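Local coordinates for protein Cfl (Pectobacterium brasiliense, PDB 7A9J) that probably ligates carboxylic acids such as coronafacic acid to amine partners, as an ATP-dependent enzyme of the AMP-binding (acyl-adenylate-forming) family, at residues 41-46 with 81-86; 230-235 with 255-260; 464-469 with 498-503. The protein carries 1 engineered substitution. One frame throughout, in Å; residues are numbered along the deposited sequence.

Contacts 1 and 2 are neighbours in the AMP-binding part of the chain, their centres about 9 Å apart, while contact 3 lies in the C-terminal family region, its centre about 51 Å from that of contact 1 and 44 Å from that of contact 2. Contact 2 is buried and holds two parallel strands side by side; contact 1 leans a helix start against the strand next in that sheet and is only partly buried, with no hydrogen bond crossing it. Hydrogen bonds from Leu258 N to Lys42 O and from Asn81 ND2 to Leu259 O join the two. Contacts 2 and 3 both pair through backbone hydrogen bonds and bridging water, but buried contact 3 adds a salt bridge where contact 2 adds crossing leucines.

Contact 1 of 3, residues 41-46 with 81-86; sequences VKSINH and NCFELI
The ring of Phe83 is the flat group on which this contact turns. Near its plane, at the edge, lie the backbone N of Ser43 and the carbonyl O of His46, the latter 3.7 Å from Phe83 CZ. Val41 CG1 and the CA of Lys42 approach obliquely. The nearest is the methyl, Val41 CG1, 3.4 Å from Phe83 CE1, and the side chains of Val41 and Phe83 slide past each other in opposite directions. From the opposite side of the ring plane to Val41, the CB of His46 comes within 3.7 Å of Phe83 CE2. The imidazole itself leads away from the phenyl group and has Ser43 OG in its own plane, at its edge.

Two torsions place these groups. Val41 CG1 stands anti to the backbone N (chi1 -160°), which puts that methyl by the phenyl ring. The phenyl of Phe83 lies anti to its own carbonyl carbon (chi1 -62°), a setting that carries it from the first turn of helix 83-95 to the bend after strand 39-42.

That bend is closed by its own backbone: Ser43 N donates to His46 O at 2.8 Å, and a weak bond runs back from His46 N to Ser43 OG. Cys82 is the N-cap residue just before the helix. Ile48 of strand 47-49 touches both Val41 and Phe83.

With no hydrogen bond between the segments, the helix start is held to Val41 and the bend that follows it by apolar contact. The two polar atoms at the ring edge, Ser43 N and His46 O, already bond each other, which lets a phenyl edge lie against backbone without leaving that pair unsatisfied.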
ATOM      1  N   VAL A  41      -9.866   6.565  17.508  1.00 26.61           N
ATOM      2  CA  VAL A  41      -8.614   7.018  16.894  1.00 26.54           C
ATOM      3  C   VAL A  41      -7.725   7.538  18.005  1.00 37.78           C
ATOM      4  O   VAL A  41      -8.205   8.182  18.947  1.00 34.75           O
ATOM      5  CB  VAL A  41      -8.811   8.135  15.834  1.00 26.74           C
ATOM      6  CG1 VAL A  41      -7.560   8.211  14.877  1.00 28.15           C
ATOM      7  CG2 VAL A  41     -10.046   7.846  15.027  1.00 29.62           C
ATOM      8  N   LYS A  42      -6.444   7.263  17.906  1.00 28.48           N
ATOM      9  CA  LYS A  42      -5.497   7.802  18.861  1.00 32.72           C
ATOM     10  C   LYS A  42      -4.223   8.203  18.145  1.00 34.33           C
ATOM     11  O   LYS A  42      -3.927   7.759  17.033  1.00 31.43           O
ATOM     12  CB  LYS A  42      -5.257   6.848  20.028  1.00 39.42           C
ATOM     13  CG  LYS A  42      -4.434   5.659  19.755  1.00 41.00           C
ATOM     14  CD  LYS A  42      -4.869   4.500  20.679  1.00 54.56           C
ATOM     15  CE  LYS A  42      -3.837   3.372  20.676  1.00 63.15           C
ATOM     16  NZ  LYS A  42      -4.106   2.396  21.771  1.00 66.10           N
ATOM     17  N   SER A  43      -3.516   9.126  18.772  1.00 32.61           N
ATOM     18  CA  SER A  43      -2.202   9.540  18.329  1.00 35.51           C
ATOM     19  C   SER A  43      -1.343   9.422  19.556  1.00 38.73           C
ATOM     20  O   SER A  43      -1.794   8.899  20.588  1.00 40.14           O
ATOM     21  CB  SER A  43      -2.188  10.956  17.747  1.00 35.53           C
ATOM     22  OG  SER A  43      -2.657  11.878  18.712  1.00 35.82           O
ATOM     23  N   ILE A  44      -0.104   9.881  19.482  1.00 31.95           N
ATOM     24  CA  ILE A  44       0.712   9.823  20.673  1.00 37.23           C
ATOM     25  C   ILE A  44       0.125  10.717  21.768  1.00 44.45           C
ATOM     26  O   ILE A  44       0.185  10.374  22.945  1.00 46.92           O
ATOM     27  CB  ILE A  44       2.160  10.208  20.359  1.00 41.75           C
ATOM     28  CG1 ILE A  44       2.787   9.081  19.528  1.00 45.93           C
ATOM     29  CG2 ILE A  44       2.930  10.452  21.633  1.00 47.20           C
ATOM     30  CD1 ILE A  44       4.225   9.280  19.252  1.00 48.85           C
ATOM     31  N   ASN A  45      -0.436  11.869  21.400  1.00 40.36           N
ATOM     32  CA  ASN A  45      -0.892  12.834  22.411  1.00 46.10           C
ATOM     33  C   ASN A  45      -2.394  13.047  22.482  1.00 42.39           C
ATOM     34  O   ASN A  45      -2.846  13.870  23.300  1.00 44.75           O
ATOM     35  CB  ASN A  45      -0.225  14.178  22.178  1.00 49.22           C
ATOM     36  CG  ASN A  45       1.240  14.070  22.279  1.00 57.68           C
ATOM     37  OD1 ASN A  45       1.747  13.474  23.237  1.00 58.96           O
ATOM     38  ND2 ASN A  45       1.945  14.550  21.258  1.00 64.68           N
ATOM     39  N   HIS A  46      -3.176  12.357  21.676  1.00 40.79           N
ATOM     40  CA  HIS A  46      -4.596  12.630  21.588  1.00 41.43           C
ATOM     41  C   HIS A  46      -5.368  11.338  21.400  1.00 40.86           C
ATOM     42  O   HIS A  46      -4.848  10.299  20.960  1.00 35.96           O
ATOM     43  CB  HIS A  46      -4.918  13.581  20.427  1.00 37.84           C
ATOM     44  CG  HIS A  46      -4.292  14.935  20.589  1.00 47.27           C
ATOM     45  ND1 HIS A  46      -4.805  15.888  21.447  1.00 53.28           N
ATOM     46  CD2 HIS A  46      -3.182  15.482  20.030  1.00 47.91           C
ATOM     47  CE1 HIS A  46      -4.041  16.967  21.407  1.00 52.67           C
ATOM     48  NE2 HIS A  46      -3.062  16.753  20.543  1.00 58.76           N
ATOM     49  N   ASN A  81      -1.627  12.898   8.506  1.00 28.56           N
ATOM     50  CA  ASN A  81      -2.490  12.042   9.319  1.00 27.81           C
ATOM     51  C   ASN A  81      -3.025  12.831  10.529  1.00 29.73           C
ATOM     52  O   ASN A  81      -2.241  13.316  11.338  1.00 34.09           O
ATOM     53  CB  ASN A  81      -1.703  10.860   9.835  1.00 28.89           C
ATOM     54  CG  ASN A  81      -1.213   9.977   8.702  1.00 33.98           C
ATOM     55  OD1 ASN A  81      -1.611  10.148   7.539  1.00 32.01           O
ATOM     56  ND2 ASN A  81      -0.179   9.171   9.010  1.00 34.76           N
ATOM     57  N   CYS A  82      -4.319  12.950  10.625  1.00 27.72           N
ATOM     58  CA  CYS A  82      -4.923  13.606  11.803  1.00 29.16           C
ATOM     59  C   CYS A  82      -6.355  13.112  11.922  1.00 27.43           C
ATOM     60  O   CYS A  82      -6.910  12.492  10.993  1.00 28.02           O
ATOM     61  CB  CYS A  82      -4.839  15.136  11.703  1.00 31.80           C
ATOM     62  SG  CYS A  82      -5.716  15.800  10.266  1.00 31.56           S
ATOM     63  N   PHE A  83      -6.981  13.435  13.084  1.00 27.34           N
ATOM     64  CA  PHE A  83      -8.343  12.942  13.268  1.00 26.95           C
ATOM     65  C   PHE A  83      -9.297  13.651  12.291  1.00 29.13           C
ATOM     66  O   PHE A  83     -10.300  13.082  11.843  1.00 28.74           O
ATOM     67  CB  PHE A  83      -8.843  13.240  14.707  1.00 27.95           C
ATOM     68  CG  PHE A  83      -8.061  12.571  15.815  1.00 30.92           C
ATOM     69  CD1 PHE A  83      -7.107  11.554  15.532  1.00 28.50           C
ATOM     70  CD2 PHE A  83      -8.321  12.925  17.148  1.00 30.47           C
ATOM     71  CE1 PHE A  83      -6.422  10.944  16.596  1.00 30.20           C
ATOM     72  CE2 PHE A  83      -7.652  12.354  18.213  1.00 35.08           C
ATOM     73  CZ  PHE A  83      -6.686  11.339  17.953  1.00 36.58           C
ATOM     74  N   GLU A  84      -8.967  14.897  11.938  1.00 29.35           N
ATOM     75  CA  GLU A  84      -9.810  15.635  11.007  1.00 27.05           C
ATOM     76  C   GLU A  84      -9.865  14.973   9.647  1.00 30.59           C
ATOM     77  O   GLU A  84     -10.912  15.086   8.971  1.00 29.80           O
ATOM     78  CB  GLU A  84      -9.321  17.090  10.837  1.00 29.80           C
ATOM     79  CG  GLU A  84      -9.606  17.918  12.098  1.00 30.48           C
ATOM     80  CD  GLU A  84      -8.587  17.674  13.225  1.00 35.94           C
ATOM     81  OE1 GLU A  84      -7.563  16.983  13.046  1.00 33.74           O
ATOM     82  OE2 GLU A  84      -8.813  18.236  14.311  1.00 35.80           O
ATOM     83  N   LEU A  85      -8.788  14.253   9.244  1.00 27.05           N
ATOM     84  CA  LEU A  85      -8.787  13.628   7.923  1.00 28.09           C
ATOM     85  C   LEU A  85      -9.828  12.517   7.878  1.00 26.39           C
ATOM     86  O   LEU A  85     -10.662  12.473   6.958  1.00 26.71           O
ATOM     87  CB  LEU A  85      -7.369  13.091   7.591  1.00 26.26           C
ATOM     88  CG  LEU A  85      -7.248  12.362   6.239  1.00 26.36           C
ATOM     89  CD1 LEU A  85      -7.931  13.185   5.108  1.00 26.84           C
ATOM     90  CD2 LEU A  85      -5.755  12.157   5.937  1.00 26.62           C
ATOM     91  N   ILE A  86      -9.828  11.627   8.876  0.60 27.74           N
ATOM     92  CA  ILE A  86     -10.798  10.534   8.818  0.60 28.36           C
ATOM     93  C   ILE A  86     -12.213  11.068   9.063  0.60 26.28           C
ATOM     94  O   ILE A  86     -13.178  10.602   8.434  0.60 26.07           O
ATOM     95  CB  ILE A  86     -10.394   9.406   9.791  0.60 24.54           C
ATOM     96  CG1 ILE A  86     -11.401   8.220   9.698  0.60 24.83           C
ATOM     97  CG2 ILE A  86     -10.247   9.970  11.224  0.60 24.47           C
ATOM     98  CD1 ILE A  86     -11.565   7.580   8.248  0.60 24.81           C
TER

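Contact 2 of 3, residues 230-235 with 255-260; sequences AILSLV and SVLLLS
Leu232 and Leu259 meet at about a right angle on one side of a parallel strand pair, the two strands of the beta-alpha-beta unit formed by strand 230-233, helix 240-251 and strand 255-257. Leu259 CD1 touches both methyls of Leu232, 3.6 Å from Leu232 CD1. Leu232 takes chi1 167°, with CG anti to the backbone N, and this swings its CD1 across to strand 255-257, where Leu232 CD1 lies 3.4 Å from Leu257 O. Leu234 comes at a slant to the same Leu259 methyl, Leu234 CD2 being 4.1 Å from Leu259 CD1. Thr270 and Leu271 of helix 267-274 close over this group.

Ala230, Leu232, Ser255 and Leu257 share that face, and Ala230 CB sits 3.3 Å from Ser255 OG. Ile231 and Val256 turn to the other face, where both touch Ala249 of helix 240-251, the connecting helix of the unit.

Between the strands, Ile231 is gripped through both its backbone polar atoms: its N donates to Ser255 O at 2.8 Å, and its O accepts from Leu257 N along a nearly straight N-H...O line of 170°. Beyond this the chains spread, the CA separation growing from 5.0 Å at Leu232 and Leu257 to 7.6 Å at Leu234 and Leu259, and waters fill in. One water accepts from Ser233 N and lies within hydrogen-bonding distance of Leu257 O. The second donates to Ser233 O and accepts from Leu259 N, the N lying 2.9 Å from the water oxygen.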
ATOM      1  N   ALA A 230      -5.398  -1.928  18.604  1.00 32.90           N
ATOM      2  CA  ALA A 230      -5.153  -0.725  17.816  1.00 30.97           C
ATOM      3  C   ALA A 230      -4.445  -1.109  16.515  1.00 32.78           C
ATOM      4  O   ALA A 230      -3.493  -1.889  16.514  1.00 33.05           O
ATOM      5  CB  ALA A 230      -4.285   0.283  18.583  1.00 34.74           C
ATOM      6  N   ILE A 231      -4.898  -0.516  15.429  1.00 25.04           N
ATOM      7  CA  ILE A 231      -4.444  -0.802  14.060  1.00 24.05           C
ATOM      8  C   ILE A 231      -3.616   0.384  13.632  1.00 30.44           C
ATOM      9  O   ILE A 231      -4.066   1.525  13.756  1.00 28.16           O
ATOM     10  CB  ILE A 231      -5.664  -1.016  13.127  1.00 28.35           C
ATOM     11  CG1 ILE A 231      -6.128  -2.472  13.130  1.00 33.01           C
ATOM     12  CG2 ILE A 231      -5.428  -0.542  11.660  1.00 30.10           C
ATOM     13  CD1 ILE A 231      -6.044  -3.180  14.395  1.00 30.37           C
ATOM     14  N   LEU A 232      -2.416   0.122  13.074  1.00 25.17           N
ATOM     15  CA  LEU A 232      -1.562   1.182  12.589  1.00 27.42           C
ATOM     16  C   LEU A 232      -1.309   0.947  11.110  1.00 28.00           C
ATOM     17  O   LEU A 232      -0.951  -0.173  10.701  1.00 26.54           O
ATOM     18  CB  LEU A 232      -0.222   1.199  13.323  1.00 25.94           C
ATOM     19  CG  LEU A 232       0.890   2.033  12.750  1.00 26.78           C
ATOM     20  CD1 LEU A 232       0.459   3.497  12.728  1.00 26.92           C
ATOM     21  CD2 LEU A 232       2.226   1.808  13.577  1.00 29.41           C
ATOM     22  N   SER A 233      -1.466   1.990  10.313  1.00 25.91           N
ATOM     23  CA  SER A 233      -0.973   1.910   8.928  1.00 28.81           C
ATOM     24  C   SER A 233       0.134   2.935   8.741  1.00 27.91           C
ATOM     25  O   SER A 233      -0.087   4.138   8.959  1.00 30.65           O
ATOM     26  CB  SER A 233      -2.093   2.151   7.903  1.00 30.22           C
ATOM     27  OG  SER A 233      -1.501   2.159   6.585  1.00 31.37           O
ATOM     28  N   LEU A 234       1.328   2.459   8.308  1.00 25.31           N
ATOM     29  CA  LEU A 234       2.433   3.372   8.105  1.00 26.04           C
ATOM     30  C   LEU A 234       2.306   4.135   6.783  1.00 28.22           C
ATOM     31  O   LEU A 234       3.024   5.127   6.585  1.00 32.43           O
ATOM     32  CB  LEU A 234       3.760   2.597   8.122  1.00 31.91           C
ATOM     33  CG  LEU A 234       3.975   1.973   9.511  1.00 29.85           C
ATOM     34  CD1 LEU A 234       5.181   1.062   9.458  1.00 31.53           C
ATOM     35  CD2 LEU A 234       4.220   3.063  10.565  1.00 31.76           C
ATOM     36  N   VAL A 235       1.389   3.729   5.915  1.00 29.01           N
ATOM     37  CA  VAL A 235       1.185   4.455   4.666  1.00 27.11           C
ATOM     38  C   VAL A 235       0.282   5.657   4.996  1.00 25.58           C
ATOM     39  O   VAL A 235      -0.634   5.496   5.777  1.00 28.34           O
ATOM     40  CB  VAL A 235       0.507   3.521   3.674  1.00 29.15           C
ATOM     41  CG1 VAL A 235       0.021   4.316   2.487  1.00 30.86           C
ATOM     42  CG2 VAL A 235       1.557   2.388   3.234  1.00 29.57           C
ATOM     43  N   SER A 255      -9.479   0.362  17.378  1.00 27.76           N
ATOM     44  CA  SER A 255      -9.024   1.737  17.282  1.00 28.79           C
ATOM     45  C   SER A 255      -7.964   1.820  16.203  1.00 31.10           C
ATOM     46  O   SER A 255      -7.357   0.820  15.819  1.00 31.65           O
ATOM     47  CB  SER A 255      -8.460   2.282  18.597  1.00 34.75           C
ATOM     48  OG  SER A 255      -7.323   1.534  18.981  1.00 36.77           O
ATOM     49  N   VAL A 256      -7.754   3.030  15.704  1.00 27.36           N
ATOM     50  CA  VAL A 256      -6.744   3.297  14.689  1.00 27.18           C
ATOM     51  C   VAL A 256      -5.729   4.252  15.305  1.00 35.55           C
ATOM     52  O   VAL A 256      -6.094   5.296  15.870  1.00 32.27           O
ATOM     53  CB  VAL A 256      -7.360   3.907  13.415  1.00 27.19           C
ATOM     54  CG1 VAL A 256      -6.256   4.364  12.413  1.00 30.04           C
ATOM     55  CG2 VAL A 256      -8.347   2.926  12.770  1.00 25.70           C
ATOM     56  N   LEU A 257      -4.466   3.901  15.189  1.00 28.71           N
ATOM     57  CA  LEU A 257      -3.350   4.722  15.652  1.00 26.95           C
ATOM     58  C   LEU A 257      -2.838   5.533  14.491  1.00 31.67           C
ATOM     59  O   LEU A 257      -2.479   4.953  13.461  1.00 30.36           O
ATOM     60  CB  LEU A 257      -2.226   3.842  16.206  1.00 30.08           C
ATOM     61  CG  LEU A 257      -0.909   4.563  16.538  1.00 28.62           C
ATOM     62  CD1 LEU A 257      -1.073   5.562  17.733  1.00 33.26           C
ATOM     63  CD2 LEU A 257       0.153   3.443  16.875  1.00 36.54           C
ATOM     64  N   LEU A 258      -2.829   6.866  14.642  1.00 30.64           N
ATOM     65  CA  LEU A 258      -2.283   7.759  13.631  1.00 31.60           C
ATOM     66  C   LEU A 258      -0.941   8.332  14.057  1.00 31.33           C
ATOM     67  O   LEU A 258      -0.798   8.881  15.149  1.00 37.41           O
ATOM     68  CB  LEU A 258      -3.244   8.910  13.322  1.00 30.86           C
ATOM     69  CG  LEU A 258      -4.556   8.455  12.681  1.00 31.13           C
ATOM     70  CD1 LEU A 258      -5.383   9.752  12.368  1.00 30.24           C
ATOM     71  CD2 LEU A 258      -4.352   7.681  11.375  1.00 31.98           C
ATOM     72  N   LEU A 259       0.053   8.211  13.159  1.00 31.14           N
ATOM     73  CA  LEU A 259       1.385   8.757  13.394  1.00 31.63           C
ATOM     74  C   LEU A 259       1.734   9.884  12.426  1.00 33.67           C
ATOM     75  O   LEU A 259       1.413   9.829  11.236  1.00 41.10           O
ATOM     76  CB  LEU A 259       2.419   7.640  13.218  1.00 32.75           C
ATOM     77  CG  LEU A 259       2.177   6.420  14.104  1.00 31.48           C
ATOM     78  CD1 LEU A 259       3.315   5.384  13.840  1.00 30.39           C
ATOM     79  CD2 LEU A 259       2.145   6.866  15.579  1.00 35.65           C
ATOM     80  N   SER A 260       2.519  10.821  12.919  1.00 35.64           N
ATOM     81  CA  SER A 260       3.068  11.912  12.141  1.00 39.39           C
ATOM     82  C   SER A 260       4.341  11.448  11.438  1.00 43.02           C
ATOM     83  O   SER A 260       4.879  10.393  11.743  1.00 39.48           O
ATOM     84  CB  SER A 260       3.368  13.081  13.047  1.00 43.10           C
ATOM     85  OG  SER A 260       4.562  12.836  13.772  1.00 43.82           O
TER
HETATM   86  O   HOH W   1      -2.734   4.448  10.828  1.00 28.08           O
HETATM   87  O   HOH W   2      -0.552   6.560  10.811  1.00 30.94           O

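Contact 3 of 3, residues 464-469 with 498-503; sequences GERIIA and PSEYIF
Glu500 OE1 accepts from Arg466 NH1 at 2.7 Å, a salt bridge, and is also bound by Thr536 OG1. The carboxylate oxygen lies nearly in the guanidinium plane, yet NH1 meets it from above the carboxylate plane, the two planes being 57° apart. Tyr524 OH ties both ends, bonding Glu500 OE2 and Arg466 NH2, and so probably fixes the pair's rotation. Arg466 bends at chi3 (57°) to bring its head round, its CG passing 3.4 Å from Ser499 CB; Ile468 CD1 rests on one guanidinium face, offset toward the rim.

The backbones pair in parallel. Ala469 N donates to Glu500 O at 2.9 Å, and Ile502 N to Ala469 O at 2.8 Å; Ser499 N reaches Ile467 O before the regular pairing begins. A water bridges Ile467 N and Ser499 OG. Ala469 CB touches both Pro498 CG and Tyr501 CD1, each 3.7 Å away.

Strands 464-473 and 500-503 are the middle pair of a four-stranded mixed sheet in the AMP-binding enzyme C-terminal region, flanked by 450-460 and 533-536. Tyr501 and Pro498 pack on helix 481-491, which links the two in a beta-alpha-beta unit, while Ile468 and Ile502 meet helix 524-530.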
ATOM      1  N   GLY A 464      21.353 -16.976 -26.958  1.00 40.11           N
ATOM      2  CA  GLY A 464      20.274 -16.012 -26.801  1.00 38.30           C
ATOM      3  C   GLY A 464      20.479 -15.186 -25.546  1.00 36.23           C
ATOM      4  O   GLY A 464      20.715 -13.978 -25.605  1.00 38.57           O
ATOM      5  N   GLU A 465      20.420 -15.855 -24.400  1.00 33.66           N
ATOM      6  CA  GLU A 465      20.638 -15.223 -23.116  1.00 35.21           C
ATOM      7  C   GLU A 465      21.538 -16.089 -22.260  1.00 37.21           C
ATOM      8  O   GLU A 465      21.536 -17.314 -22.384  1.00 36.28           O
ATOM      9  CB  GLU A 465      19.310 -15.035 -22.317  1.00 37.10           C
ATOM     10  CG  GLU A 465      18.329 -14.065 -22.938  1.00 44.82           C
ATOM     11  CD  GLU A 465      17.000 -14.022 -22.133  1.00 42.75           C
ATOM     12  OE1 GLU A 465      17.003 -13.569 -20.969  1.00 44.31           O
ATOM     13  OE2 GLU A 465      15.947 -14.464 -22.632  1.00 49.49           O
ATOM     14  N   ARG A 466      22.232 -15.455 -21.322  1.00 33.79           N
ATOM     15  CA  ARG A 466      23.070 -16.175 -20.373  1.00 34.92           C
ATOM     16  C   ARG A 466      22.756 -15.642 -18.985  1.00 34.40           C
ATOM     17  O   ARG A 466      22.646 -14.424 -18.812  1.00 32.68           O
ATOM     18  CB  ARG A 466      24.540 -15.957 -20.722  1.00 41.01           C
ATOM     19  CG  ARG A 466      25.541 -16.591 -19.805  1.00 47.40           C
ATOM     20  CD  ARG A 466      26.948 -16.541 -20.459  1.00 39.72           C
ATOM     21  NE  ARG A 466      27.334 -15.176 -20.790  1.00 39.23           N
ATOM     22  CZ  ARG A 466      28.138 -14.408 -20.063  1.00 49.78           C
ATOM     23  NH1 ARG A 466      28.669 -14.871 -18.932  1.00 54.91           N
ATOM     24  NH2 ARG A 466      28.415 -13.176 -20.489  1.00 50.77           N
ATOM     25  N   ILE A 467      22.623 -16.547 -18.009  1.00 33.38           N
ATOM     26  CA  ILE A 467      22.201 -16.140 -16.664  1.00 35.88           C
ATOM     27  C   ILE A 467      23.394 -15.728 -15.828  1.00 36.68           C
ATOM     28  O   ILE A 467      24.369 -16.477 -15.699  1.00 38.76           O
ATOM     29  CB  ILE A 467      21.425 -17.275 -15.978  1.00 35.21           C
ATOM     30  CG1 ILE A 467      20.157 -17.553 -16.789  1.00 35.71           C
ATOM     31  CG2 ILE A 467      21.095 -16.914 -14.487  1.00 33.64           C
ATOM     32  CD1 ILE A 467      19.373 -18.742 -16.247  1.00 43.65           C
ATOM     33  N   ILE A 468      23.309 -14.536 -15.241  1.00 31.51           N
ATOM     34  CA  ILE A 468      24.341 -14.014 -14.353  1.00 33.27           C
ATOM     35  C   ILE A 468      23.761 -13.933 -12.945  1.00 35.23           C
ATOM     36  O   ILE A 468      22.615 -13.486 -12.765  1.00 35.01           O
ATOM     37  CB  ILE A 468      24.789 -12.618 -14.826  1.00 34.55           C
ATOM     38  CG1 ILE A 468      25.063 -12.615 -16.346  1.00 34.79           C
ATOM     39  CG2 ILE A 468      25.934 -12.101 -13.941  1.00 36.02           C
ATOM     40  CD1 ILE A 468      26.162 -13.582 -16.846  1.00 33.33           C
ATOM     41  N   ALA A 469      24.546 -14.308 -11.945  1.00 35.68           N
ATOM     42  CA  ALA A 469      24.116 -14.114 -10.557  1.00 39.98           C
ATOM     43  C   ALA A 469      25.040 -13.114  -9.883  1.00 40.55           C
ATOM     44  O   ALA A 469      26.258 -13.338  -9.807  1.00 42.27           O
ATOM     45  CB  ALA A 469      24.130 -15.438  -9.781  1.00 41.66           C
ATOM     46  N   PRO A 498      22.865 -20.287 -12.925  1.00 39.11           N
ATOM     47  CA  PRO A 498      23.666 -19.187 -13.469  1.00 38.43           C
ATOM     48  C   PRO A 498      24.850 -19.749 -14.235  1.00 42.75           C
ATOM     49  O   PRO A 498      25.396 -20.800 -13.888  1.00 43.41           O
ATOM     50  CB  PRO A 498      24.107 -18.410 -12.217  1.00 42.24           C
ATOM     51  CG  PRO A 498      23.014 -18.704 -11.181  1.00 42.71           C
ATOM     52  CD  PRO A 498      22.572 -20.132 -11.480  1.00 40.41           C
ATOM     53  N   SER A 499      25.181 -19.085 -15.326  1.00 40.41           N
ATOM     54  CA  SER A 499      26.431 -19.365 -16.018  1.00 46.25           C
ATOM     55  C   SER A 499      27.637 -18.671 -15.395  1.00 44.95           C
ATOM     56  O   SER A 499      28.780 -19.018 -15.728  1.00 49.63           O
ATOM     57  CB  SER A 499      26.297 -18.929 -17.471  1.00 43.65           C
ATOM     58  OG  SER A 499      25.428 -19.793 -18.173  1.00 49.06           O
ATOM     59  N   GLU A 500      27.425 -17.729 -14.487  1.00 42.92           N
ATOM     60  CA  GLU A 500      28.489 -16.869 -14.009  1.00 39.29           C
ATOM     61  C   GLU A 500      28.075 -16.240 -12.692  1.00 43.88           C
ATOM     62  O   GLU A 500      26.902 -15.950 -12.480  1.00 42.63           O
ATOM     63  CB  GLU A 500      28.763 -15.794 -15.033  1.00 49.02           C
ATOM     64  CG  GLU A 500      29.841 -14.838 -14.703  1.00 50.65           C
ATOM     65  CD  GLU A 500      30.125 -13.979 -15.920  1.00 59.69           C
ATOM     66  OE1 GLU A 500      30.509 -14.539 -16.969  1.00 53.95           O
ATOM     67  OE2 GLU A 500      29.896 -12.765 -15.847  1.00 47.80           O
ATOM     68  N   TYR A 501      29.054 -16.033 -11.823  1.00 46.66           N
ATOM     69  CA  TYR A 501      28.862 -15.458 -10.497  1.00 40.34           C
ATOM     70  C   TYR A 501      29.691 -14.183 -10.394  1.00 51.89           C
ATOM     71  O   TYR A 501      30.886 -14.189 -10.719  1.00 50.26           O
ATOM     72  CB  TYR A 501      29.286 -16.493  -9.428  1.00 49.13           C
ATOM     73  CG  TYR A 501      28.409 -17.711  -9.457  1.00 54.02           C
ATOM     74  CD1 TYR A 501      27.088 -17.616  -9.054  1.00 53.46           C
ATOM     75  CD2 TYR A 501      28.870 -18.941  -9.902  1.00 57.11           C
ATOM     76  CE1 TYR A 501      26.248 -18.691  -9.069  1.00 51.14           C
ATOM     77  CE2 TYR A 501      28.017 -20.062  -9.910  1.00 60.41           C
ATOM     78  CZ  TYR A 501      26.696 -19.904  -9.497  1.00 59.36           C
ATOM     79  OH  TYR A 501      25.786 -20.933  -9.497  1.00 60.14           O
ATOM     80  N   ILE A 502      29.057 -13.088  -9.980  1.00 47.31           N
ATOM     81  CA  ILE A 502      29.749 -11.832  -9.725  1.00 43.78           C
ATOM     82  C   ILE A 502      29.660 -11.566  -8.229  1.00 46.62           C
ATOM     83  O   ILE A 502      28.577 -11.292  -7.704  1.00 51.09           O
ATOM     84  CB  ILE A 502      29.156 -10.677 -10.540  1.00 37.02           C
ATOM     85  CG1 ILE A 502      29.280 -10.974 -12.044  1.00 41.24           C
ATOM     86  CG2 ILE A 502      29.910  -9.366 -10.244  1.00 39.92           C
ATOM     87  CD1 ILE A 502      28.665  -9.919 -12.958  1.00 36.15           C
ATOM     88  N   PHE A 503      30.782 -11.672  -7.531  1.00 50.39           N
ATOM     89  CA  PHE A 503      30.800 -11.431  -6.095  1.00 51.71           C
ATOM     90  C   PHE A 503      31.022  -9.947  -5.864  1.00 60.27           C
ATOM     91  O   PHE A 503      32.017  -9.383  -6.335  1.00 61.05           O
ATOM     92  CB  PHE A 503      31.889 -12.246  -5.391  1.00 57.52           C
ATOM     93  CG  PHE A 503      31.675 -13.724  -5.461  1.00 62.77           C
ATOM     94  CD1 PHE A 503      32.039 -14.435  -6.598  1.00 66.51           C
ATOM     95  CD2 PHE A 503      31.101 -14.405  -4.405  1.00 68.63           C
ATOM     96  CE1 PHE A 503      31.832 -15.801  -6.677  1.00 61.16           C
ATOM     97  CE2 PHE A 503      30.902 -15.772  -4.472  1.00 73.75           C
ATOM     98  CZ  PHE A 503      31.270 -16.472  -5.613  1.00 66.66           C
TER
HETATM   99  O   HOH W   3      22.790 -19.350 -18.732  1.00 35.44           O